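Local coordinates for acyl-[acyl-carrier-protein]--UDP-N-acetylglucosamine O-acyltransferase (Helicobacter pylori, PDB 1J2Z) that probably catalyses transfer of a (3R)-hydroxyacyl chain from acyl carrier protein to UDP-N-acetylglucosamine, the first step of lipid A biosynthesis, at residues Glu15-Val20 with Lys33-Val38; Pro179-Glu184 with Arg191-His196. All coordinates share one frame; numbering follows the deposited sequence.

Interaction 1 (Glu15-Val20 with Lys33-Val38)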
loop_
_atom_site.group_PDB
_atom_site.type_symbol
_atom_site.label_atom_id
_atom_site.label_comp_id
_atom_site.label_asym_id
_atom_site.label_seq_id
_atom_site.Cartn_x
_atom_site.Cartn_y
_atom_site.Cartn_z
ATOM N N GLU A 15 -19.839 -25.472 1.194
ATOM C CA GLU A 15 -19.896 -26.496 0.157
ATOM C C GLU A 15 -18.542 -26.552 -0.543
ATOM O O GLU A 15 -18.125 -25.591 -1.185
ATOM C CB GLU A 15 -21.008 -26.163 -0.840
ATOM C CG GLU A 15 -22.393 -26.093 -0.200
ATOM C CD GLU A 15 -22.904 -27.457 0.234
ATOM O OE1 GLU A 15 -23.717 -27.521 1.183
ATOM O OE2 GLU A 15 -22.499 -28.464 -0.384
ATOM N N ILE A 16 -17.854 -27.679 -0.392
ATOM C CA ILE A 16 -16.536 -27.874 -0.983
ATOM C C ILE A 16 -16.609 -28.980 -2.030
ATOM O O ILE A 16 -16.759 -30.147 -1.686
ATOM C CB ILE A 16 -15.513 -28.308 0.083
ATOM C CG1 ILE A 16 -15.631 -27.421 1.330
ATOM C CG2 ILE A 16 -14.107 -28.249 -0.503
ATOM C CD1 ILE A 16 -15.311 -25.954 1.095
ATOM N N ASN A 17 -16.494 -28.613 -3.301
ATOM C CA ASN A 17 -16.565 -29.589 -4.386
ATOM C C ASN A 17 -15.332 -30.482 -4.403
ATOM O O ASN A 17 -14.422 -30.325 -3.585
ATOM C CB ASN A 17 -16.703 -28.871 -5.733
ATOM C CG ASN A 17 -17.228 -29.783 -6.842
ATOM O OD1 ASN A 17 -17.298 -29.383 -8.004
ATOM N ND2 ASN A 17 -17.604 -31.007 -6.484
ATOM N N LYS A 18 -15.306 -31.424 -5.341
ATOM C CA LYS A 18 -14.194 -32.351 -5.459
ATOM C C LYS A 18 -12.946 -31.702 -6.050
ATOM O O LYS A 18 -13.029 -30.707 -6.772
ATOM C CB LYS A 18 -14.607 -33.557 -6.312
ATOM C CG LYS A 18 -13.468 -34.528 -6.590
ATOM C CD LYS A 18 -12.789 -34.960 -5.293
ATOM C CE LYS A 18 -11.472 -35.669 -5.562
ATOM N NZ LYS A 18 -10.705 -35.875 -4.305
ATOM N N GLY A 19 -11.789 -32.275 -5.729
ATOM C CA GLY A 19 -10.528 -31.761 -6.236
ATOM C C GLY A 19 -10.037 -30.480 -5.586
ATOM O O GLY A 19 -9.020 -29.931 -6.001
ATOM N N VAL A 20 -10.740 -29.998 -4.565
ATOM C CA VAL A 20 -10.341 -28.761 -3.895
ATOM C C VAL A 20 -9.171 -28.942 -2.925
ATOM O O VAL A 20 -9.154 -29.867 -2.124
ATOM C CB VAL A 20 -11.523 -28.136 -3.118
ATOM C CG1 VAL A 20 -11.057 -26.894 -2.357
ATOM C CG2 VAL A 20 -12.639 -27.771 -4.085
ATOM N N LYS A 33 -18.649 -21.351 -0.881
ATOM C CA LYS A 33 -18.775 -22.418 -1.861
ATOM C C LYS A 33 -17.499 -22.419 -2.689
ATOM O O LYS A 33 -17.073 -21.375 -3.184
ATOM C CB LYS A 33 -19.977 -22.179 -2.773
ATOM C CG LYS A 33 -21.302 -22.120 -2.036
ATOM C CD LYS A 33 -22.426 -21.737 -2.972
ATOM C CE LYS A 33 -23.731 -21.630 -2.212
ATOM N NZ LYS A 33 -23.602 -20.759 -1.008
ATOM N N LEU A 34 -16.876 -23.583 -2.818
ATOM C CA LEU A 34 -15.652 -23.703 -3.596
ATOM C C LEU A 34 -15.888 -24.729 -4.696
ATOM O O LEU A 34 -16.116 -25.908 -4.422
ATOM C CB LEU A 34 -14.492 -24.154 -2.701
ATOM C CG LEU A 34 -14.189 -23.304 -1.459
ATOM C CD1 LEU A 34 -13.028 -23.924 -0.696
ATOM C CD2 LEU A 34 -13.852 -21.875 -1.871
ATOM N N ASP A 35 -15.843 -24.273 -5.940
ATOM C CA ASP A 35 -16.066 -25.156 -7.074
ATOM C C ASP A 35 -14.838 -26.030 -7.312
ATOM O O ASP A 35 -13.799 -25.867 -6.665
ATOM C CB ASP A 35 -16.393 -24.331 -8.326
ATOM C CG ASP A 35 -17.269 -25.095 -9.329
ATOM O OD1 ASP A 35 -17.754 -24.469 -10.294
ATOM O OD2 ASP A 35 -17.470 -26.314 -9.157
ATOM N N GLU A 36 -14.977 -26.960 -8.247
ATOM C CA GLU A 36 -13.922 -27.899 -8.595
ATOM C C GLU A 36 -12.544 -27.319 -8.898
ATOM O O GLU A 36 -12.412 -26.302 -9.583
ATOM C CB GLU A 36 -14.373 -28.746 -9.790
ATOM C CG GLU A 36 -13.302 -29.671 -10.342
ATOM C CD GLU A 36 -13.824 -30.559 -11.466
ATOM O OE1 GLU A 36 -14.286 -30.019 -12.497
ATOM O OE2 GLU A 36 -13.776 -31.797 -11.315
ATOM N N GLY A 37 -11.518 -27.987 -8.377
ATOM C CA GLY A 37 -10.149 -27.581 -8.634
ATOM C C GLY A 37 -9.632 -26.337 -7.939
ATOM O O GLY A 37 -8.510 -25.913 -8.214
ATOM N N VAL A 38 -10.428 -25.740 -7.056
ATOM C CA VAL A 38 -9.975 -24.547 -6.347
ATOM C C VAL A 38 -8.789 -24.876 -5.452
ATOM O O VAL A 38 -8.776 -25.911 -4.784
ATOM C CB VAL A 38 -11.091 -23.944 -5.461
ATOM C CG1 VAL A 38 -10.481 -22.998 -4.410
ATOM C CG2 VAL A 38 -12.090 -23.190 -6.326
#

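Interaction 2 (Pro179-Glu184 with Arg191-His196)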
loop_
_atom_site.group_PDB
_atom_site.type_symbol
_atom_site.label_atom_id
_atom_site.label_comp_id
_atom_site.label_asym_id
_atom_site.label_seq_id
_atom_site.Cartn_x
_atom_site.Cartn_y
_atom_site.Cartn_z
ATOM N N PRO A 179 -13.609 2.274 -24.256
ATOM C CA PRO A 179 -12.829 1.124 -24.719
ATOM C C PRO A 179 -11.511 1.381 -25.450
ATOM O O PRO A 179 -11.367 2.341 -26.209
ATOM C CB PRO A 179 -13.831 0.333 -25.569
ATOM C CG PRO A 179 -14.871 1.330 -25.938
ATOM C CD PRO A 179 -15.007 2.181 -24.711
ATOM N N TYR A 180 -10.546 0.506 -25.177
ATOM C CA TYR A 180 -9.223 0.541 -25.790
ATOM C C TYR A 180 -8.351 1.771 -25.533
ATOM O O TYR A 180 -7.429 2.048 -26.301
ATOM C CB TYR A 180 -9.370 0.309 -27.296
ATOM C CG TYR A 180 -10.090 -0.983 -27.621
ATOM C CD1 TYR A 180 -11.397 -0.979 -28.111
ATOM C CD2 TYR A 180 -9.472 -2.216 -27.407
ATOM C CE1 TYR A 180 -12.069 -2.176 -28.378
ATOM C CE2 TYR A 180 -10.129 -3.410 -27.668
ATOM C CZ TYR A 180 -11.425 -3.385 -28.152
ATOM O OH TYR A 180 -12.068 -4.576 -28.401
ATOM N N CYS A 181 -8.623 2.499 -24.454
ATOM C CA CYS A 181 -7.835 3.685 -24.131
ATOM C C CYS A 181 -6.803 3.437 -23.040
ATOM O O CYS A 181 -6.982 2.574 -22.187
ATOM C CB CYS A 181 -8.744 4.827 -23.677
ATOM S SG CYS A 181 -9.844 5.428 -24.948
ATOM N N THR A 182 -5.716 4.199 -23.082
ATOM C CA THR A 182 -4.672 4.097 -22.073
ATOM C C THR A 182 -4.803 5.354 -21.223
ATOM O O THR A 182 -4.987 6.450 -21.752
ATOM C CB THR A 182 -3.271 4.053 -22.701
ATOM O OG1 THR A 182 -3.057 5.236 -23.480
ATOM C CG2 THR A 182 -3.129 2.836 -23.583
ATOM N N VAL A 183 -4.718 5.191 -19.910
ATOM C CA VAL A 183 -4.854 6.307 -18.983
ATOM C C VAL A 183 -3.643 6.419 -18.063
ATOM O O VAL A 183 -2.949 5.434 -17.810
ATOM C CB VAL A 183 -6.124 6.140 -18.125
ATOM C CG1 VAL A 183 -6.255 7.289 -17.136
ATOM C CG2 VAL A 183 -7.343 6.081 -19.027
ATOM N N GLU A 184 -3.403 7.627 -17.559
ATOM C CA GLU A 184 -2.273 7.877 -16.672
ATOM C C GLU A 184 -2.384 9.248 -16.006
ATOM O O GLU A 184 -3.053 10.143 -16.524
ATOM C CB GLU A 184 -0.977 7.796 -17.480
ATOM C CG GLU A 184 0.289 8.084 -16.702
ATOM C CD GLU A 184 1.536 7.899 -17.550
ATOM O OE1 GLU A 184 1.681 8.615 -18.564
ATOM O OE2 GLU A 184 2.366 7.031 -17.202
ATOM N N ARG A 191 -4.392 9.216 -22.612
ATOM C CA ARG A 191 -3.182 9.582 -23.345
ATOM C C ARG A 191 -3.094 8.983 -24.738
ATOM O O ARG A 191 -2.143 9.250 -25.472
ATOM C CB ARG A 191 -1.939 9.154 -22.562
ATOM C CG ARG A 191 -1.728 9.897 -21.263
ATOM C CD ARG A 191 -0.558 9.331 -20.459
ATOM N NE ARG A 191 0.717 9.373 -21.175
ATOM C CZ ARG A 191 1.131 8.451 -22.040
ATOM N NH1 ARG A 191 0.377 7.394 -22.309
ATOM N NH2 ARG A 191 2.309 8.583 -22.634
ATOM N N GLY A 192 -4.072 8.165 -25.101
ATOM C CA GLY A 192 -4.053 7.546 -26.411
ATOM C C GLY A 192 -4.761 6.212 -26.386
ATOM O O GLY A 192 -5.580 5.959 -25.500
ATOM N N LEU A 193 -4.451 5.351 -27.348
ATOM C CA LEU A 193 -5.087 4.042 -27.414
ATOM C C LEU A 193 -4.178 2.901 -26.981
ATOM O O LEU A 193 -2.955 2.986 -27.082
ATOM C CB LEU A 193 -5.599 3.770 -28.829
ATOM C CG LEU A 193 -6.656 4.727 -29.390
ATOM C CD1 LEU A 193 -7.217 4.148 -30.688
ATOM C CD2 LEU A 193 -7.775 4.923 -28.377
ATOM N N ASN A 194 -4.801 1.833 -26.496
ATOM C CA ASN A 194 -4.092 0.642 -26.050
ATOM C C ASN A 194 -3.813 -0.199 -27.290
ATOM O O ASN A 194 -4.407 -1.259 -27.493
ATOM C CB ASN A 194 -4.962 -0.134 -25.058
ATOM C CG ASN A 194 -4.216 -1.267 -24.385
ATOM O OD1 ASN A 194 -4.742 -1.916 -23.481
ATOM N ND2 ASN A 194 -2.988 -1.514 -24.824
ATOM N N ARG A 195 -2.901 0.302 -28.114
ATOM C CA ARG A 195 -2.514 -0.339 -29.365
ATOM C C ARG A 195 -2.129 -1.804 -29.192
ATOM O O ARG A 195 -2.615 -2.672 -29.920
ATOM C CB ARG A 195 -1.350 0.440 -29.986
ATOM C CG ARG A 195 -1.246 0.350 -31.497
ATOM C CD ARG A 195 -0.216 1.346 -32.022
ATOM N NE ARG A 195 -0.184 1.400 -33.481
ATOM C CZ ARG A 195 0.224 0.403 -34.259
ATOM N NH1 ARG A 195 0.637 -0.735 -33.717
ATOM N NH2 ARG A 195 0.224 0.544 -35.577
ATOM N N HIS A 196 -1.257 -2.078 -28.227
ATOM C CA HIS A 196 -0.812 -3.443 -27.983
ATOM C C HIS A 196 -1.973 -4.404 -27.756
ATOM O O HIS A 196 -1.926 -5.556 -28.190
ATOM C CB HIS A 196 0.138 -3.492 -26.784
ATOM C CG HIS A 196 0.512 -4.883 -26.379
ATOM N ND1 HIS A 196 -0.312 -5.682 -25.616
ATOM C CD2 HIS A 196 1.600 -5.635 -26.672
ATOM C CE1 HIS A 196 0.250 -6.867 -25.457
ATOM N NE2 HIS A 196 1.410 -6.865 -26.089
#

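Interaction 1 (Glu15-Val20 with Lys33-Val38)
Glu15 O accepts the backbone N-H of Leu34 at 2.9 Å, and Leu34 O in turn accepts that of Asn17 at 3.0 Å. Both bonds are nearly straight and join short parallel strands, Glu15 paired with Lys33 and Ile16 with Leu34. Glu15 O also takes a CA-H...O contact from Lys33 CA; beyond the strands Val20 CA lies 3.4 Å from Val38 O.

Residues 15-20 and 33-38 are equivalent pieces of successive coils of the left-handed parallel beta-helix of hexapeptide repeats. Each piece turns its corner through a type II beta turn, Asn17 to Val20 stacked on Asp35 to Val38; Gly19 and Gly37 occupy the positive-phi position that glycine takes easily.

Apolar side chains point inward, Leu34 and Val20 buried, Ile16 partly exposed. Ile16 and Leu34 lie side by side, their CD1 methyls 3.5 Å apart, while Val20 crosses Leu34 at about a right angle and sets CG1 3.9 Å from Leu34 CD1. With CG1 anti to its backbone N (chi1 176°), Val20 holds CG2 3.4 Å from Asp35 O.

Outside, Asn17 and Asp35 lie side by side, amide and carboxylate nearly coplanar. The carboxylate is fixed by Glu36 N, 2.7 Å from Asp35 OD2, and by a salt bridge from OD1 to Lys54.

Interaction 2 (Pro179-Glu184 with Arg191-His196)
Gly192 O is gripped by two groups of Thr182: the backbone N at 3.0 Å, in a nearly straight bond, and more weakly the hydroxyl OG1 at 3.3 Å. Threonine carries a hydroxyl and a methyl on one CB, and both are used here: with OG1 between the backbone N and the carbonyl carbon (chi1 59°), the hydroxyl lies by Gly192 O while CG2 packs 3.4 Å from Asn194 CA. The contact is antiparallel, an exception in this left-handed beta-helix: strand 181-184 follows the parallel order beside strand 166-167, and the chain then doubles back along it before entering the C-terminal helices.

Two further backbone bonds fasten the returning chain. Arg191 N donates to Thr182 O at 3.0 Å, and Asn194 N reaches Tyr180 O at 2.6 Å, almost straight at the hydrogen but with the donor above the carbonyl plane. Asn194 is the N-cap of helix 195-201, so this bond ties the start of the helix to the last part of the beta-helix. Between them Gly192, where the chain turns a corner, has a backbone shape that only glycine adopts without strain: a beta-carbon would collide with Arg191 O.

Apolar contacts flank the bonds. Cys181 and Leu193 form a non-hydrogen-bonded pair whose side chains diverge, yet SG and CD2 still meet at 4.0 Å; both residues also pack on Tyr214 of helix 204-217.

At the far end a salt bridge joins Glu184 to Arg191. The two side chains cross obliquely, their carboxylate and guanidinium planes 74° apart, and Glu184 OE1 lies over one guanidinium face, 2.9 Å from Arg191 NE, with no N-H pointing at it.

In the fold
The two contacts lie on opposite sides of the chain's centre, about 38 Å apart between centres, and share no strand. Interaction 1 joins neighbouring coils near the N-terminal end of the beta-helix; interaction 2 joins the last parallel strand of one sheet, 181-184, to the chain returning antiparallel beside it. Both are partly buried and lie away from the substrate-binding residues, although the Glu184 side chain is about 8 Å from a bound octyl thioglucoside. In interaction 1 repetition governs the chemistry: parallel backbone bonds, aligned aliphatic side chains inside, polar ones outside. In interaction 2 a weak hydroxyl bond, a salt bridge and packing on the helices add to the antiparallel backbone bonds. Neither is touched by another subunit of the trimer.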